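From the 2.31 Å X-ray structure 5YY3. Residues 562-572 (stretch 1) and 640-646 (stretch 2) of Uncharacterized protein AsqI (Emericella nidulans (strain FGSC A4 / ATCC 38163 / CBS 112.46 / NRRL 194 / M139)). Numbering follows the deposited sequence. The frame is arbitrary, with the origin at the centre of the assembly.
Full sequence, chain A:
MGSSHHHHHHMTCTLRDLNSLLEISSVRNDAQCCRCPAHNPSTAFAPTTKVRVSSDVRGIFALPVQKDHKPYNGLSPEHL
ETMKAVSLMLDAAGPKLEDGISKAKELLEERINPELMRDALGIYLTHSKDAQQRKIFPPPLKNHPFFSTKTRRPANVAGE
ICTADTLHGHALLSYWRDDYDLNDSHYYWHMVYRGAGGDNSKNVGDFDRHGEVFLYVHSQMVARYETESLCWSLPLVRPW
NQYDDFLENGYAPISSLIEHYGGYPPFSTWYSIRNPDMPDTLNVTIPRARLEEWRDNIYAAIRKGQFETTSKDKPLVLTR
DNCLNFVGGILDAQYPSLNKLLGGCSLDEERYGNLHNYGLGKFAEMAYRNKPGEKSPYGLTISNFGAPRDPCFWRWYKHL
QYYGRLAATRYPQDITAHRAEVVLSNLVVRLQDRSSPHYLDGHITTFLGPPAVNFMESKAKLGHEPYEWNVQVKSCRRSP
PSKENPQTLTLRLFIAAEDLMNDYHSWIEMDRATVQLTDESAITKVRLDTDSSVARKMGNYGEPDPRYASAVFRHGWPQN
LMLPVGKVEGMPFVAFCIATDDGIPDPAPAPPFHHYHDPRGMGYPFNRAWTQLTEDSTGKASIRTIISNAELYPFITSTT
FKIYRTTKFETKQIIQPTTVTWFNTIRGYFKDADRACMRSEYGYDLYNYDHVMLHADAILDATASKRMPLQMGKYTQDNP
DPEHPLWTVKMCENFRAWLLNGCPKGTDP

Stretch 1, residues 562-572: MLPVGKVEGMP
Stretch 2 640-646: TFKIYRT

The most unusual feature is Ile 643 O, which accepts two backbone hydrogen bonds from the same stretch. Met 571 N donates at 2.6 Å to Ile 643 O, and Lys 567 N donates a weak bond at 3.3 Å to the same Ile 643 O. The chain between these donors is a type I turn from Lys 567 to Gly 570, closed by Gly 570 N to Lys 567 O at 2.8 Å. Val 568 (phi/psi -54/-42) and Glu 569 (-78/-7) form its corner. Lys 567 O also accepts Arg 645 N at 2.9 Å. The backbones of Lys 567 and Tyr 644 form a single bridge, CA to CA 5.2 Å.

Beyond the turn the strands run antiparallel. Met 571 pairs with Ile 643, CA to CA 5.1 Å, and Ile 643 N returns a bond to Met 571 O at 2.9 Å. Pro 572 faces Lys 642 in a non-hydrogen-bonded pair, CA to CA 4.5 Å. Stretch 2 is extended, with Ile 643 at -107/128 and Tyr 644 at -107/129.

Both glycines fit tight places. Gly 566 has positive phi (80/-167), and a CB there would clash with Ile 643 O. Gly 570 (97/104) lays its CA over the Tyr 644 ring, 3.5 Å from the centroid, a CH-pi contact. A CB would strike Tyr 644 CZ. Tyr 644 has chi1 m and chi2 73°.

Ile 643 (m, t) shares a face with Met 571 (t, t, t). Its CD1 lies 4.1 Å from Leu 563 CG and 4.1 Å from Pro 564 CD, a buried apolar cluster.

The CA-to-CB bond of Arg 645 points toward stretch 1; its rotamer is t, t, p with chi4 -135°. Its NH1 donates to Gly 566 O at 3.0 Å, and Lys 567 CA and Val 568 N lie over one guanidinium face. Val 565 CG2 (chi1 p) packs 3.5 Å from Arg 645 CD.

Each water bridges the stretches. Water 1 donates to Val 568 O (2.9 Å) and Arg 645 O (2.6 Å), joining two carbonyls that cannot bond each other. Water 2 donates to Gly 570 O and accepts from Lys 642 NZ (rotamer m, t, t, t), 3.0 Å from each.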

# COMPACT_ATOMS: atom_id res chain seq x y z
N MET A 562 22.87 5.70 -15.37
CA MET A 562 24.11 5.95 -14.63
C MET A 562 23.82 6.36 -13.21
O MET A 562 24.51 5.98 -12.28
CB MET A 562 24.96 7.01 -15.33
CG MET A 562 25.78 6.46 -16.49
SD MET A 562 27.13 5.41 -15.91
CE MET A 562 28.17 6.65 -15.12
N LEU A 563 22.76 7.15 -13.05
CA LEU A 563 22.35 7.59 -11.72
C LEU A 563 21.25 6.69 -11.16
O LEU A 563 20.29 6.40 -11.86
CB LEU A 563 21.86 9.04 -11.77
CG LEU A 563 22.70 10.21 -11.27
CD1 LEU A 563 24.16 10.02 -11.54
CD2 LEU A 563 22.19 11.49 -11.90
N PRO A 564 21.40 6.25 -9.90
CA PRO A 564 20.23 5.69 -9.22
C PRO A 564 19.07 6.68 -9.30
O PRO A 564 19.34 7.87 -9.29
CB PRO A 564 20.71 5.50 -7.79
CG PRO A 564 22.20 5.26 -7.95
CD PRO A 564 22.61 6.16 -9.08
N VAL A 565 17.84 6.20 -9.40
CA VAL A 565 16.68 7.06 -9.64
C VAL A 565 16.48 8.12 -8.52
O VAL A 565 16.02 9.23 -8.79
CB VAL A 565 15.39 6.20 -9.81
CG1 VAL A 565 15.06 5.42 -8.55
CG2 VAL A 565 14.19 7.04 -10.27
N GLY A 566 16.86 7.79 -7.28
CA GLY A 566 16.74 8.73 -6.18
C GLY A 566 15.33 8.81 -5.61
O GLY A 566 14.48 7.97 -5.89
N LYS A 567 15.09 9.83 -4.78
CA LYS A 567 13.76 10.05 -4.21
C LYS A 567 13.24 11.44 -4.51
O LYS A 567 14.02 12.36 -4.74
CB LYS A 567 13.80 9.81 -2.70
CG LYS A 567 13.98 8.34 -2.35
CD LYS A 567 14.36 8.16 -0.89
CE LYS A 567 14.13 6.73 -0.45
NZ LYS A 567 14.33 6.63 1.02
N VAL A 568 11.91 11.61 -4.51
CA VAL A 568 11.30 12.90 -4.84
C VAL A 568 11.87 14.01 -3.96
O VAL A 568 12.21 15.10 -4.46
CB VAL A 568 9.76 12.85 -4.69
CG1 VAL A 568 9.14 14.27 -4.80
CG2 VAL A 568 9.16 11.89 -5.74
N GLU A 569 12.04 13.72 -2.67
CA GLU A 569 12.56 14.67 -1.71
C GLU A 569 14.08 14.83 -1.77
O GLU A 569 14.63 15.69 -1.08
CB GLU A 569 12.17 14.26 -0.29
CG GLU A 569 12.95 13.08 0.27
CD GLU A 569 12.22 11.75 0.11
OE1 GLU A 569 11.34 11.61 -0.78
OE2 GLU A 569 12.56 10.83 0.89
N GLY A 570 14.75 14.00 -2.57
CA GLY A 570 16.20 14.06 -2.71
C GLY A 570 16.91 13.06 -1.82
O GLY A 570 17.01 13.25 -0.60
N MET A 571 17.39 11.97 -2.41
CA MET A 571 17.96 10.87 -1.64
C MET A 571 19.45 11.08 -1.42
O MET A 571 20.18 11.42 -2.34
CB MET A 571 17.70 9.55 -2.35
CG MET A 571 18.25 8.32 -1.65
SD MET A 571 17.79 6.85 -2.58
CE MET A 571 18.72 5.56 -1.73
N PRO A 572 19.90 10.88 -0.17
CA PRO A 572 21.32 11.13 0.11
C PRO A 572 22.25 10.01 -0.37
O PRO A 572 22.03 8.84 -0.10
CB PRO A 572 21.36 11.28 1.64
CG PRO A 572 20.14 10.61 2.13
CD PRO A 572 19.10 10.73 1.05
N THR A 640 28.94 14.39 0.29
CA THR A 640 27.56 13.94 0.18
C THR A 640 26.87 14.73 -0.94
O THR A 640 27.23 15.85 -1.23
CB THR A 640 26.80 14.10 1.52
OG1 THR A 640 27.59 13.53 2.57
CG2 THR A 640 25.46 13.34 1.49
N PHE A 641 25.91 14.10 -1.61
CA PHE A 641 25.06 14.78 -2.58
C PHE A 641 23.70 14.11 -2.55
O PHE A 641 23.53 13.06 -1.94
CB PHE A 641 25.66 14.74 -3.99
CG PHE A 641 25.71 13.36 -4.60
CD1 PHE A 641 26.68 12.45 -4.21
CD2 PHE A 641 24.80 12.97 -5.58
CE1 PHE A 641 26.74 11.18 -4.78
CE2 PHE A 641 24.86 11.71 -6.14
CZ PHE A 641 25.83 10.82 -5.74
N LYS A 642 22.73 14.70 -3.22
CA LYS A 642 21.41 14.14 -3.22
C LYS A 642 20.91 13.95 -4.64
O LYS A 642 21.16 14.79 -5.52
CB LYS A 642 20.44 15.03 -2.42
CG LYS A 642 20.69 15.04 -0.91
CD LYS A 642 19.58 15.81 -0.18
CE LYS A 642 19.97 16.21 1.23
NZ LYS A 642 18.80 16.76 1.99
N ILE A 643 20.23 12.84 -4.87
CA ILE A 643 19.54 12.61 -6.13
C ILE A 643 18.03 12.76 -5.94
O ILE A 643 17.44 12.14 -5.05
CB ILE A 643 19.86 11.23 -6.69
CG1 ILE A 643 21.38 11.07 -6.77
CG2 ILE A 643 19.23 11.04 -8.05
CD1 ILE A 643 21.80 9.71 -7.26
N TYR A 644 17.43 13.60 -6.79
CA TYR A 644 16.01 13.91 -6.78
C TYR A 644 15.29 13.24 -7.94
O TYR A 644 15.68 13.36 -9.10
CB TYR A 644 15.78 15.43 -6.87
CG TYR A 644 16.26 16.22 -5.67
CD1 TYR A 644 17.63 16.42 -5.45
CD2 TYR A 644 15.36 16.78 -4.77
CE1 TYR A 644 18.07 17.14 -4.35
CE2 TYR A 644 15.79 17.50 -3.67
CZ TYR A 644 17.15 17.67 -3.47
OH TYR A 644 17.60 18.38 -2.38
N ARG A 645 14.21 12.54 -7.61
CA ARG A 645 13.39 11.85 -8.59
C ARG A 645 12.30 12.77 -9.11
O ARG A 645 11.72 13.56 -8.36
CB ARG A 645 12.78 10.60 -7.96
CG ARG A 645 12.04 9.72 -8.90
CD ARG A 645 11.68 8.42 -8.21
NE ARG A 645 10.56 8.56 -7.29
CZ ARG A 645 10.53 8.05 -6.07
NH1 ARG A 645 11.59 7.39 -5.60
NH2 ARG A 645 9.46 8.21 -5.30
N THR A 646 12.00 12.61 -10.40
CA THR A 646 11.10 13.47 -11.17
C THR A 646 10.32 12.61 -12.17
O THR A 646 10.78 11.54 -12.56
CB THR A 646 11.94 14.57 -11.88
OG1 THR A 646 11.95 15.76 -11.08
CG2 THR A 646 11.45 14.88 -13.27
O HOH W 1 12.21 15.90 -7.23
O HOH W 2 16.38 15.03 1.75